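Side-chain contacts in YfkN protein (Bacillus subtilis subsp. subtilis, PDB 3GVE), which belongs to the calcineurin-like phosphoesterase family and carries a manganese and a magnesium ion side by side in a shared metal site: residues K77-K80 against D81-S85; P172-I175 against M176-K180; A196-T199 against I200-K204; Q264-E268 against K269-N273; I328-T331 against H332-T335. All coordinates share one frame; numbering follows the deposited sequence.

Overall arrangement
All five contacts are local, and none touches another. Contacts 1, 3 and 5 lie on the helices 70-85, 192-205 and 322-340, contact 2 sits where a turn runs into the short helix 175-178, and contact 4 is a beta hairpin. Contact 1 is the most superficial, with Ile83 as its one buried member; the others are partly buried. Chemistry follows place: apolar branches over backbone carbonyls in contacts 1 and 3, an indole near the metal site in contact 2, amides and hydroxyls in contact 5, and in contact 4 a polar face backed by an apolar one. Contacts 1 and 5 share a side of the chain's centre, on helices that pack together; contact 4 is across it.

Contact 1: residues K77-K80 against D81-S85; sequences KYQK and DDIIS
Gln79 meets Ile83 and Lys80 meets Ile84 one helical turn apart near the C-terminal end of helix 70-85, two successive i to i+4 pairs on a kinked stretch of the helix. The packed side belongs to Ile83, the buried residue here. Its CG1 branch runs back over the preceding turn, and Ile83 CD1 lies 3.6 Å from CB of Gln79. The backbone beneath is bonded too, Ile83 N reaching Gln79 O at 3.0 Å. Phe117 and Thr121 of helix 115-123 close over Ile83, which so lies between the two helices. Lys80 and Ile84 are less buried, though they too touch helix 115-123. Lys80 swings CG away from its own backbone N (chi1 -178°) and carries the chain obliquely across Ile84, before a bend at chi4 turns the ammonium. The solvent side is that of Asp81, exposed, its CB pointing away from the preceding turn; Lys80 NZ stays 6.6 Å from Asp81 OD1, too far for an ion pair. Under the lysine, Ile84 N bonds Lys80 O at 2.9 Å. The methyl CD1 of Ile84 is shared by two carbons of the lysine chain, Lys80 CG and Lys80 CE, each 3.6 Å from it.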
loop_
_atom_site.group_PDB
_atom_site.type_symbol
_atom_site.label_atom_id
_atom_site.label_comp_id
_atom_site.label_asym_id
_atom_site.label_seq_id
_atom_site.Cartn_x
_atom_site.Cartn_y
_atom_site.Cartn_z
ATOM N N LYS A 77 19.195 -5.214 2.282
ATOM C CA LYS A 77 20.147 -4.494 3.122
ATOM C C LYS A 77 21.146 -5.427 3.795
ATOM O O LYS A 77 22.327 -5.148 3.795
ATOM C CB LYS A 77 19.411 -3.647 4.159
ATOM C CG LYS A 77 18.678 -2.472 3.558
ATOM C CD LYS A 77 18.096 -1.591 4.645
ATOM C CE LYS A 77 17.322 -0.430 4.074
ATOM N NZ LYS A 77 16.918 0.514 5.163
ATOM N N TYR A 78 20.669 -6.519 4.368
ATOM C CA TYR A 78 21.525 -7.413 5.151
ATOM C C TYR A 78 22.179 -8.558 4.385
ATOM O O TYR A 78 23.163 -9.101 4.839
ATOM C CB TYR A 78 20.766 -7.959 6.365
ATOM C CG TYR A 78 20.587 -6.930 7.458
ATOM C CD1 TYR A 78 21.403 -6.929 8.591
ATOM C CD2 TYR A 78 19.625 -5.945 7.346
ATOM C CE1 TYR A 78 21.230 -5.975 9.576
ATOM C CE2 TYR A 78 19.465 -5.002 8.310
ATOM C CZ TYR A 78 20.263 -5.027 9.424
ATOM O OH TYR A 78 20.088 -4.073 10.382
ATOM N N GLN A 79 21.622 -8.924 3.235
ATOM C CA GLN A 79 22.093 -10.083 2.493
ATOM C C GLN A 79 22.433 -9.832 1.024
ATOM O O GLN A 79 22.620 -10.771 0.289
ATOM C CB GLN A 79 21.067 -11.212 2.619
ATOM C CG GLN A 79 20.656 -11.472 4.059
ATOM C CD GLN A 79 19.826 -12.715 4.227
ATOM O OE1 GLN A 79 19.359 -13.295 3.260
ATOM N NE2 GLN A 79 19.622 -13.118 5.465
ATOM N N LYS A 80 22.540 -8.576 0.612
ATOM C CA LYS A 80 22.793 -8.257 -0.783
ATOM C C LYS A 80 23.991 -9.000 -1.365
ATOM O O LYS A 80 23.896 -9.608 -2.409
ATOM C CB LYS A 80 22.970 -6.744 -0.986
ATOM C CG LYS A 80 23.195 -6.354 -2.450
ATOM C CD LYS A 80 23.099 -4.859 -2.688
ATOM C CE LYS A 80 23.730 -4.519 -4.008
ATOM N NZ LYS A 80 22.720 -4.279 -5.057
ATOM N N ASP A 81 25.128 -8.920 -0.695
ATOM C CA ASP A 81 26.349 -9.473 -1.259
ATOM C C ASP A 81 26.273 -10.978 -1.459
ATOM O O ASP A 81 26.612 -11.467 -2.524
ATOM C CB ASP A 81 27.563 -9.084 -0.411
ATOM C CG ASP A 81 27.855 -7.610 -0.476
ATOM O OD1 ASP A 81 27.571 -6.999 -1.517
ATOM O OD2 ASP A 81 28.364 -7.062 0.513
ATOM N N ASP A 82 25.796 -11.693 -0.452
ATOM C CA ASP A 82 25.681 -13.148 -0.545
ATOM C C ASP A 82 24.568 -13.629 -1.484
ATOM O O ASP A 82 24.679 -14.683 -2.082
ATOM C CB ASP A 82 25.526 -13.773 0.824
ATOM C CG ASP A 82 26.763 -13.620 1.677
ATOM O OD1 ASP A 82 27.853 -13.502 1.106
ATOM O OD2 ASP A 82 26.609 -13.578 2.901
ATOM N N ILE A 83 23.511 -12.835 -1.630
ATOM C CA ILE A 83 22.463 -13.173 -2.580
ATOM C C ILE A 83 23.011 -12.984 -3.999
ATOM O O ILE A 83 22.818 -13.817 -4.863
ATOM C CB ILE A 83 21.179 -12.362 -2.302
ATOM C CG1 ILE A 83 20.506 -12.876 -1.021
ATOM C CG2 ILE A 83 20.216 -12.444 -3.491
ATOM C CD1 ILE A 83 19.338 -11.981 -0.473
ATOM N N ILE A 84 23.752 -11.907 -4.210
ATOM C CA ILE A 84 24.318 -11.621 -5.528
ATOM C C ILE A 84 25.282 -12.712 -6.016
ATOM O O ILE A 84 25.234 -13.118 -7.162
ATOM C CB ILE A 84 24.976 -10.237 -5.534
ATOM C CG1 ILE A 84 23.891 -9.162 -5.645
ATOM C CG2 ILE A 84 25.981 -10.105 -6.659
ATOM C CD1 ILE A 84 24.401 -7.755 -5.526
ATOM N N SER A 85 26.111 -13.196 -5.108
ATOM C CA SER A 85 27.115 -14.208 -5.408
ATOM C C SER A 85 26.503 -15.601 -5.485
ATOM O O SER A 85 27.117 -16.524 -5.998
ATOM C CB SER A 85 28.216 -14.184 -4.343
ATOM O OG SER A 85 27.777 -14.739 -3.125
#

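Contact 2: residues P172-I175 against M176-K180; sequences PPQI and MTWDK
A type I beta turn, Pro172 to Ile175, leads straight into the short helix 175-178 beside the magnesium site, and Trp178 folds its indole back beneath the turn. Gln174 is the residue it covers. CB of Gln174 stands over the six-membered ring of Trp178, 3.6 Å from its centroid and 12° off the ring normal, a CH-pi contact made squarely on the face. Gln174 O lies over a face as well, 3.3 Å above the Trp178 plane and displaced toward the rim. CG of Trp178 lies anti to its carbonyl carbon (chi1 -61°), which turns the ring back under Gln174. Pro172 CB touches Trp178 CZ3 at 4.1 Å, and Ile175 presents CG2 to Trp178 CE3, the two side chains crossing at about a right angle. Gln174 O also accepts two backbone bonds: Trp178 N approaches nearly straight at 3.0 Å, whereas Thr177 N, at 2.9 Å, comes from above the carbonyl plane. Beyond the turn, Ile175 and Met176 (selenomethionine) pack on Val189 and Leu183. The amide of Gln174 is held elsewhere, NE2 bonding Gly227 O. CH-pi and dispersion contacts from Gln174, Pro172 and Ile175 thus hold the indole, while the two bonds to Gln174 O tie the helix backbone to the turn, leaving the indole beside the magnesium ligands His249, whose ring it meets, and Asn108.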
loop_
_atom_site.group_PDB
_atom_site.type_symbol
_atom_site.label_atom_id
_atom_site.label_comp_id
_atom_site.label_asym_id
_atom_site.label_seq_id
_atom_site.Cartn_x
_atom_site.Cartn_y
_atom_site.Cartn_z
ATOM N N PRO A 172 5.543 -5.270 -17.586
ATOM C CA PRO A 172 5.160 -4.062 -18.337
ATOM C C PRO A 172 6.387 -3.258 -18.793
ATOM O O PRO A 172 7.353 -3.126 -18.074
ATOM C CB PRO A 172 4.330 -3.255 -17.327
ATOM C CG PRO A 172 3.791 -4.307 -16.372
ATOM C CD PRO A 172 4.965 -5.263 -16.230
ATOM N N PRO A 173 6.319 -2.712 -20.005
ATOM C CA PRO A 173 7.430 -1.898 -20.519
ATOM C C PRO A 173 7.677 -0.624 -19.718
ATOM O O PRO A 173 8.751 -0.065 -19.837
ATOM C CB PRO A 173 7.011 -1.569 -21.962
ATOM C CG PRO A 173 5.918 -2.466 -22.294
ATOM C CD PRO A 173 5.269 -2.920 -21.021
ATOM N N GLN A 174 6.710 -0.240 -18.901
ATOM C CA GLN A 174 6.795 0.934 -18.066
ATOM C C GLN A 174 7.872 0.829 -16.980
ATOM O O GLN A 174 8.125 1.800 -16.293
ATOM C CB GLN A 174 5.422 1.216 -17.436
ATOM C CG GLN A 174 4.376 1.780 -18.384
ATOM C CD GLN A 174 3.787 0.744 -19.327
ATOM O OE1 GLN A 174 3.959 -0.443 -19.151
ATOM N NE2 GLN A 174 3.072 1.213 -20.338
ATOM N N ILE A 175 8.510 -0.332 -16.832
ATOM C CA ILE A 175 9.636 -0.430 -15.888
ATOM C C ILE A 175 10.756 0.550 -16.290
ATOM O O ILE A 175 11.518 0.976 -15.480
ATOM C CB ILE A 175 10.203 -1.878 -15.750
ATOM C CG1 ILE A 175 10.788 -2.387 -17.067
ATOM C CG2 ILE A 175 9.144 -2.840 -15.212
ATOM C CD1 ILE A 175 11.560 -3.733 -16.903
HETATM N N MSE A 176 10.800 0.920 -17.564
HETATM C CA MSE A 176 11.805 1.872 -18.039
HETATM C C MSE A 176 11.584 3.261 -17.438
HETATM O O MSE A 176 12.507 4.041 -17.327
HETATM C CB MSE A 176 11.779 1.951 -19.564
HETATM C CG MSE A 176 12.165 0.656 -20.281
HETATM SE SE MSE A 176 13.832 -0.185 -19.688
HETATM C CE MSE A 176 15.068 1.308 -19.836
ATOM N N THR A 177 10.354 3.551 -17.048
ATOM C CA THR A 177 10.014 4.767 -16.322
ATOM C C THR A 177 10.140 4.558 -14.813
ATOM O O THR A 177 10.812 5.298 -14.132
ATOM C CB THR A 177 8.572 5.206 -16.659
ATOM O OG1 THR A 177 8.500 5.501 -18.051
ATOM C CG2 THR A 177 8.164 6.454 -15.876
ATOM N N TRP A 178 9.478 3.532 -14.299
ATOM C CA TRP A 178 9.454 3.278 -12.860
ATOM C C TRP A 178 10.840 3.042 -12.266
ATOM O O TRP A 178 11.083 3.393 -11.132
ATOM C CB TRP A 178 8.546 2.080 -12.555
ATOM C CG TRP A 178 7.115 2.262 -12.966
ATOM C CD1 TRP A 178 6.387 3.409 -12.919
ATOM C CD2 TRP A 178 6.243 1.248 -13.455
ATOM N NE1 TRP A 178 5.107 3.173 -13.352
ATOM C CE2 TRP A 178 4.996 1.853 -13.700
ATOM C CE3 TRP A 178 6.400 -0.110 -13.737
ATOM C CZ2 TRP A 178 3.909 1.138 -14.186
ATOM C CZ3 TRP A 178 5.319 -0.814 -14.225
ATOM C CH2 TRP A 178 4.094 -0.189 -14.450
ATOM N N ASP A 179 11.707 2.401 -13.039
ATOM C CA ASP A 179 13.085 2.092 -12.622
ATOM C C ASP A 179 14.108 2.675 -13.613
ATOM O O ASP A 179 15.100 2.065 -13.944
ATOM C CB ASP A 179 13.284 0.579 -12.417
ATOM C CG ASP A 179 13.139 0.178 -10.968
ATOM O OD1 ASP A 179 13.841 0.756 -10.126
ATOM O OD2 ASP A 179 12.311 -0.687 -10.664
ATOM N N LYS A 180 13.826 3.888 -14.068
ATOM C CA LYS A 180 14.742 4.614 -14.947
ATOM C C LYS A 180 16.217 4.604 -14.459
ATOM O O LYS A 180 17.111 4.283 -15.205
ATOM C CB LYS A 180 14.253 6.045 -15.149
ATOM C CG LYS A 180 15.076 6.837 -16.155
ATOM C CD LYS A 180 14.349 8.105 -16.592
ATOM C CE LYS A 180 15.227 8.985 -17.453
ATOM N NZ LYS A 180 16.114 9.738 -16.555
#

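Contact 3: residues A196-T199 against I200-K204; sequences ANET and IPKMK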
loop_
_atom_site.group_PDB
_atom_site.type_symbol
_atom_site.label_atom_id
_atom_site.label_comp_id
_atom_site.label_asym_id
_atom_site.label_seq_id
_atom_site.Cartn_x
_atom_site.Cartn_y
_atom_site.Cartn_z
ATOM N N ALA A 196 5.296 -12.044 -27.151
ATOM C CA ALA A 196 4.599 -13.319 -27.204
ATOM C C ALA A 196 4.607 -13.886 -28.625
ATOM O O ALA A 196 4.882 -15.061 -28.805
ATOM C CB ALA A 196 3.158 -13.167 -26.693
ATOM N N ASN A 197 4.300 -13.042 -29.617
ATOM C CA ASN A 197 4.249 -13.493 -30.994
ATOM C C ASN A 197 5.619 -13.937 -31.528
ATOM O O ASN A 197 5.687 -14.792 -32.357
ATOM C CB ASN A 197 3.589 -12.430 -31.868
ATOM C CG ASN A 197 2.084 -12.445 -31.746
ATOM O OD1 ASN A 197 1.499 -13.444 -31.408
ATOM N ND2 ASN A 197 1.468 -11.329 -32.042
ATOM N N GLU A 198 6.686 -13.364 -31.002
ATOM C CA GLU A 198 8.042 -13.732 -31.387
ATOM C C GLU A 198 8.440 -15.056 -30.749
ATOM O O GLU A 198 9.115 -15.874 -31.348
ATOM C CB GLU A 198 8.969 -12.612 -30.937
ATOM C CG GLU A 198 10.470 -12.782 -31.159
ATOM C CD GLU A 198 11.234 -11.591 -30.584
ATOM O OE1 GLU A 198 11.105 -10.489 -31.109
ATOM O OE2 GLU A 198 11.924 -11.748 -29.585
ATOM N N THR A 199 7.999 -15.261 -29.515
ATOM C CA THR A 199 8.490 -16.370 -28.703
ATOM C C THR A 199 7.688 -17.678 -28.810
ATOM O O THR A 199 8.255 -18.742 -28.829
ATOM C CB THR A 199 8.666 -15.935 -27.223
ATOM O OG1 THR A 199 9.485 -14.767 -27.165
ATOM C CG2 THR A 199 9.330 -17.037 -26.409
ATOM N N ILE A 200 6.372 -17.579 -28.856
ATOM C CA ILE A 200 5.506 -18.742 -28.928
ATOM C C ILE A 200 5.891 -19.745 -30.045
ATOM O O ILE A 200 5.884 -20.903 -29.819
ATOM C CB ILE A 200 4.032 -18.333 -29.041
ATOM C CG1 ILE A 200 3.517 -17.794 -27.685
ATOM C CG2 ILE A 200 3.148 -19.525 -29.502
ATOM C CD1 ILE A 200 2.291 -16.945 -27.814
ATOM N N PRO A 201 6.198 -19.269 -31.251
ATOM C CA PRO A 201 6.560 -20.203 -32.337
ATOM C C PRO A 201 7.774 -21.070 -31.988
ATOM O O PRO A 201 7.852 -22.220 -32.353
ATOM C CB PRO A 201 6.875 -19.258 -33.498
ATOM C CG PRO A 201 5.993 -18.109 -33.266
ATOM C CD PRO A 201 6.007 -17.903 -31.762
ATOM N N LYS A 202 8.707 -20.491 -31.271
ATOM C CA LYS A 202 9.876 -21.223 -30.875
ATOM C C LYS A 202 9.495 -22.280 -29.871
ATOM O O LYS A 202 10.007 -23.359 -29.904
ATOM C CB LYS A 202 10.874 -20.273 -30.264
ATOM C CG LYS A 202 11.206 -19.173 -31.174
ATOM C CD LYS A 202 12.534 -18.683 -30.796
ATOM C CE LYS A 202 12.461 -17.389 -30.113
ATOM N NZ LYS A 202 13.070 -16.428 -31.037
HETATM N N MSE A 203 8.594 -21.936 -28.955
HETATM C CA MSE A 203 8.149 -22.884 -27.954
HETATM C C MSE A 203 7.418 -24.034 -28.622
HETATM O O MSE A 203 7.625 -25.177 -28.252
HETATM C CB MSE A 203 7.239 -22.209 -26.914
HETATM C CG MSE A 203 7.899 -21.080 -26.147
HETATM SE SE MSE A 203 6.652 -20.170 -24.948
HETATM C CE MSE A 203 6.493 -21.576 -23.584
ATOM N N LYS A 204 6.554 -23.725 -29.594
ATOM C CA LYS A 204 5.877 -24.796 -30.288
ATOM C C LYS A 204 6.897 -25.684 -31.034
ATOM O O LYS A 204 6.794 -26.896 -31.001
ATOM C CB LYS A 204 4.815 -24.210 -31.208
ATOM C CG LYS A 204 3.645 -23.564 -30.459
ATOM C CD LYS A 204 3.185 -24.404 -29.290
ATOM C CE LYS A 204 2.020 -25.301 -29.647
ATOM N NZ LYS A 204 1.413 -25.977 -28.462
#
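This is an i to i+4 contact along helix 192-205, at a proline kink, with one flank of the helix laid on the strands 146-154, 160-170 and 210-215. Ala196 meets Ile200 on the buried flank: CB of Ala196 is 4.0 Å from CD1 of Ile200, whose CG1 branch passes close over Ala196 O. That carbonyl is also gripped by Ile200 N at 2.9 Å, in a bond close to straight. One residue further on the pattern breaks, because Pro201 has no N-H to give. Pro201 CD sits against Asn197 O at 3.2 Å in place of a hydrogen bond, and the helix bends there. Bonding resumes at Thr199 O, which takes Met203 N at 3.2 Å in the carbonyl plane and Lys202 N more weakly. Thr199 puts OG1 beside its own backbone N (chi1 -53°), where it bonds Ser195 O, and leaves CB and CG2 to the apolar surroundings. Ile168 and Tyr146 receive both Thr199 and Met203, a selenomethionine. On the solvent flank Glu198 forms a salt bridge with Lys135 and is bonded by Gln190, not paired with Lys202, which folds back over the preceding turn, its NZ 4.0 Å from Glu198 O and 5.0 Å from Glu198 OE2.

Contact 4: residues Q264-E268 against K269-N273; sequences QFNVE and KGTIN
Asn266 reaches across a tight beta hairpin, strands 265-266 and 271-272, to grip the turn that joins them. Its CB comes first, 3.3 Å from OG1 of Thr271, its partner in an antiparallel hydrogen-bonded pair. CG is swung anti to the backbone N (chi1 -174°), which carries the amide over the turn toward Lys269. There Asn266 OD1 accepts Lys269 N at 2.9 Å; the bond is nearly straight at the hydrogen, but the donor stands well above the carbonyl plane. At the other corner of the amide, Asn266 ND2 rests against the lysine chain, 3.7 Å from Lys269 CD, while the ammonium goes on to a salt bridge with Asp305. The backbone of Asn266 faces both Gly270 and Thr271, a G1 beta bulge: Asn266 O accepts Thr271 N at 3.0 Å and, weakly, Gly270 N, with Gly270 at positive phi. Asn266 N in turn gives its hydrogen to Thr271 O.

Phe265 and Ile272, a non-hydrogen-bonded pair, project from the other face and lie side by side, Ile272 CG2 over one face of the ring and CE1 of Phe265 3.5 Å from CD1 of Ile272. A water links the hairpin's open end, donating to Gln264 O and bonding Thr271 OG1, each at 2.8 Å. The hairpin is therefore two-faced: on the polar side Asn266 ties down the bulged turn and Thr271 is linked through water to Gln264 O, while on the apolar side Ile272 packs on helix 232-238 and Phe265 on Tyr259 and Ile219.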
loop_
_atom_site.group_PDB
_atom_site.type_symbol
_atom_site.label_atom_id
_atom_site.label_comp_id
_atom_site.label_asym_id
_atom_site.label_seq_id
_atom_site.Cartn_x
_atom_site.Cartn_y
_atom_site.Cartn_z
ATOM N N GLN A 264 -15.956 -11.066 -25.522
ATOM C CA GLN A 264 -14.791 -11.940 -25.371
ATOM C C GLN A 264 -14.669 -12.551 -23.979
ATOM O O GLN A 264 -13.950 -13.500 -23.794
ATOM C CB GLN A 264 -13.487 -11.212 -25.730
ATOM C CG GLN A 264 -13.375 -10.866 -27.185
ATOM C CD GLN A 264 -13.627 -12.095 -27.995
ATOM O OE1 GLN A 264 -12.912 -13.069 -27.878
ATOM N NE2 GLN A 264 -14.700 -12.093 -28.735
ATOM N N PHE A 265 -15.376 -11.986 -23.007
ATOM C CA PHE A 265 -15.310 -12.454 -21.629
ATOM C C PHE A 265 -16.403 -13.487 -21.327
ATOM O O PHE A 265 -17.524 -13.350 -21.748
ATOM C CB PHE A 265 -15.437 -11.267 -20.659
ATOM C CG PHE A 265 -14.212 -10.366 -20.619
ATOM C CD1 PHE A 265 -13.274 -10.475 -19.597
ATOM C CD2 PHE A 265 -14.006 -9.415 -21.599
ATOM C CE1 PHE A 265 -12.167 -9.648 -19.551
ATOM C CE2 PHE A 265 -12.877 -8.586 -21.569
ATOM C CZ PHE A 265 -11.958 -8.702 -20.529
ATOM N N ASN A 266 -16.044 -14.515 -20.575
ATOM C CA ASN A 266 -16.995 -15.453 -19.989
ATOM C C ASN A 266 -16.676 -15.569 -18.490
ATOM O O ASN A 266 -15.714 -16.207 -18.089
ATOM C CB ASN A 266 -16.922 -16.806 -20.697
ATOM C CG ASN A 266 -17.991 -17.779 -20.216
ATOM O OD1 ASN A 266 -18.339 -17.787 -19.062
ATOM N ND2 ASN A 266 -18.496 -18.598 -21.118
ATOM N N VAL A 267 -17.485 -14.908 -17.672
ATOM C CA VAL A 267 -17.298 -14.879 -16.234
ATOM C C VAL A 267 -17.499 -16.221 -15.574
ATOM O O VAL A 267 -16.720 -16.601 -14.729
ATOM C CB VAL A 267 -18.101 -13.744 -15.546
ATOM C CG1 VAL A 267 -17.926 -13.812 -14.056
ATOM C CG2 VAL A 267 -17.729 -12.365 -16.143
ATOM N N GLU A 268 -18.526 -16.932 -16.002
ATOM C CA GLU A 268 -18.812 -18.234 -15.431
ATOM C C GLU A 268 -17.618 -19.161 -15.628
ATOM O O GLU A 268 -17.217 -19.839 -14.703
ATOM C CB GLU A 268 -20.093 -18.813 -16.042
ATOM C CG GLU A 268 -21.357 -17.969 -15.766
ATOM C CD GLU A 268 -21.570 -17.726 -14.278
ATOM O OE1 GLU A 268 -21.499 -16.575 -13.821
ATOM O OE2 GLU A 268 -21.790 -18.699 -13.546
ATOM N N LYS A 269 -17.025 -19.158 -16.819
ATOM C CA LYS A 269 -15.878 -20.042 -17.077
ATOM C C LYS A 269 -14.541 -19.422 -16.716
ATOM O O LYS A 269 -13.541 -20.147 -16.681
ATOM C CB LYS A 269 -15.884 -20.518 -18.509
ATOM C CG LYS A 269 -17.165 -21.314 -18.865
ATOM C CD LYS A 269 -16.994 -21.874 -20.222
ATOM C CE LYS A 269 -16.110 -23.162 -20.227
ATOM N NZ LYS A 269 -16.769 -24.417 -19.826
ATOM N N GLY A 270 -14.507 -18.130 -16.454
ATOM C CA GLY A 270 -13.259 -17.406 -16.211
ATOM C C GLY A 270 -12.363 -17.387 -17.395
ATOM O O GLY A 270 -11.152 -17.717 -17.251
ATOM N N THR A 271 -12.856 -17.029 -18.562
ATOM C CA THR A 271 -12.060 -16.990 -19.796
ATOM C C THR A 271 -12.091 -15.669 -20.546
ATOM O O THR A 271 -13.090 -14.951 -20.450
ATOM C CB THR A 271 -12.487 -18.173 -20.778
ATOM O OG1 THR A 271 -13.857 -17.977 -21.103
ATOM C CG2 THR A 271 -12.272 -19.537 -20.223
ATOM N N ILE A 272 -11.058 -15.411 -21.313
ATOM C CA ILE A 272 -11.048 -14.280 -22.223
ATOM C C ILE A 272 -10.642 -14.875 -23.569
ATOM O O ILE A 272 -9.602 -15.501 -23.683
ATOM C CB ILE A 272 -10.058 -13.172 -21.778
ATOM C CG1 ILE A 272 -10.326 -12.748 -20.323
ATOM C CG2 ILE A 272 -10.142 -11.970 -22.746
ATOM C CD1 ILE A 272 -9.375 -11.674 -19.817
ATOM N N ASN A 273 -11.504 -14.683 -24.562
ATOM C CA ASN A 273 -11.343 -15.308 -25.874
ATOM C C ASN A 273 -11.125 -16.809 -25.756
ATOM O O ASN A 273 -10.344 -17.380 -26.483
ATOM C CB ASN A 273 -10.218 -14.657 -26.682
ATOM C CG ASN A 273 -10.228 -15.084 -28.141
ATOM O OD1 ASN A 273 -11.270 -15.388 -28.704
ATOM N ND2 ASN A 273 -9.064 -15.122 -28.742
HETATM O O HOH W 1 -14.072 -16.227 -23.249
#

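Contact 5: residues I328-T331 against H332-T335; sequences IQQT and HQNT
Gln330 and Asn334 join their amides one turn apart on helix 322-340. NE2 of Gln330 gives a hydrogen to OD1 of Asn334 at 3.0 Å; the acceptor lies in the amide plane of Gln330, but the donor stands above that of Asn334, the two planes being 46° apart. A bend at chi2 (51°) curls the glutamine back to make this possible. Gln330 NE2 also donates to a water, which itself donates to Gln333 OE1 at 2.9 Å, so three side chains share a small polar network on the exposed face. Gln329 lies alongside Gln333, their amides nearly parallel. Toward the protein, Thr331 O takes two donors of one residue, Thr335 N at 2.8 Å and Thr335 OG1 at 2.9 Å, from opposite faces of its plane. Thr331 OG1 is met by a second water at 2.8 Å, which accepts only weakly from Asn334 ND2. His332 turns away from these partners, and its ND1 is satisfied by Tyr29 OH. After a kink at 330-331, i to i+4 backbone bonds run from His332 onward, as in an alpha helix, here amphipathic, with glutamines outward and Ile328 and Thr335 packed on helix 70-85.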
loop_
_atom_site.group_PDB
_atom_site.type_symbol
_atom_site.label_atom_id
_atom_site.label_comp_id
_atom_site.label_asym_id
_atom_site.label_seq_id
_atom_site.Cartn_x
_atom_site.Cartn_y
_atom_site.Cartn_z
ATOM N N ILE A 328 10.699 -19.345 6.875
ATOM C CA ILE A 328 10.947 -17.907 6.963
ATOM C C ILE A 328 11.181 -17.365 8.379
ATOM O O ILE A 328 11.569 -16.252 8.529
ATOM C CB ILE A 328 9.770 -17.117 6.312
ATOM C CG1 ILE A 328 10.223 -15.719 5.881
ATOM C CG2 ILE A 328 8.569 -17.059 7.266
ATOM C CD1 ILE A 328 11.255 -15.723 4.751
ATOM N N GLN A 329 10.930 -18.170 9.402
ATOM C CA GLN A 329 10.937 -17.691 10.788
ATOM C C GLN A 329 12.148 -16.845 11.179
ATOM O O GLN A 329 11.991 -15.767 11.716
ATOM C CB GLN A 329 10.812 -18.863 11.763
ATOM C CG GLN A 329 10.833 -18.429 13.198
ATOM C CD GLN A 329 10.211 -19.461 14.076
ATOM O OE1 GLN A 329 9.033 -19.698 14.019
ATOM N NE2 GLN A 329 11.027 -20.101 14.886
ATOM N N GLN A 330 13.346 -17.345 10.910
ATOM C CA GLN A 330 14.559 -16.621 11.320
ATOM C C GLN A 330 14.631 -15.261 10.628
ATOM O O GLN A 330 14.934 -14.270 11.235
ATOM C CB GLN A 330 15.835 -17.422 11.055
ATOM C CG GLN A 330 17.069 -16.810 11.739
ATOM C CD GLN A 330 16.826 -16.546 13.226
ATOM O OE1 GLN A 330 16.556 -17.467 13.981
ATOM N NE2 GLN A 330 16.874 -15.278 13.633
ATOM N N THR A 331 14.339 -15.248 9.338
ATOM C CA THR A 331 14.335 -13.997 8.581
ATOM C C THR A 331 13.277 -13.028 9.109
ATOM O O THR A 331 13.506 -11.851 9.230
ATOM C CB THR A 331 14.065 -14.259 7.087
ATOM O OG1 THR A 331 15.073 -15.126 6.569
ATOM C CG2 THR A 331 14.069 -12.949 6.298
ATOM N N HIS A 332 12.106 -13.564 9.390
ATOM C CA HIS A 332 11.027 -12.782 9.971
ATOM C C HIS A 332 11.449 -12.159 11.306
ATOM O O HIS A 332 11.246 -10.988 11.525
ATOM C CB HIS A 332 9.794 -13.665 10.115
ATOM C CG HIS A 332 8.675 -13.025 10.871
ATOM N ND1 HIS A 332 7.986 -11.922 10.413
ATOM C CD2 HIS A 332 8.140 -13.332 12.071
ATOM C CE1 HIS A 332 7.063 -11.591 11.294
ATOM N NE2 HIS A 332 7.134 -12.433 12.305
ATOM N N GLN A 333 12.072 -12.955 12.168
ATOM C CA GLN A 333 12.547 -12.434 13.461
ATOM C C GLN A 333 13.651 -11.401 13.287
ATOM O O GLN A 333 13.673 -10.411 13.991
ATOM C CB GLN A 333 12.966 -13.569 14.392
ATOM C CG GLN A 333 11.769 -14.409 14.792
ATOM C CD GLN A 333 12.107 -15.536 15.709
ATOM O OE1 GLN A 333 13.210 -15.617 16.221
ATOM N NE2 GLN A 333 11.151 -16.407 15.931
ATOM N N ASN A 334 14.522 -11.607 12.311
ATOM C CA ASN A 334 15.544 -10.618 11.993
ATOM C C ASN A 334 14.928 -9.324 11.471
ATOM O O ASN A 334 15.405 -8.236 11.734
ATOM C CB ASN A 334 16.545 -11.180 10.966
ATOM C CG ASN A 334 17.407 -12.303 11.535
ATOM O OD1 ASN A 334 17.459 -12.516 12.731
ATOM N ND2 ASN A 334 18.073 -13.016 10.663
ATOM N N THR A 335 13.853 -9.466 10.705
ATOM C CA THR A 335 13.129 -8.313 10.196
ATOM C C THR A 335 12.459 -7.516 11.329
ATOM O O THR A 335 12.480 -6.304 11.328
ATOM C CB THR A 335 12.110 -8.733 9.115
ATOM O OG1 THR A 335 12.822 -9.298 8.014
ATOM C CG2 THR A 335 11.305 -7.546 8.612
HETATM O O HOH W 2 15.913 -14.639 16.315
HETATM O O HOH W 3 17.610 -14.370 7.620
#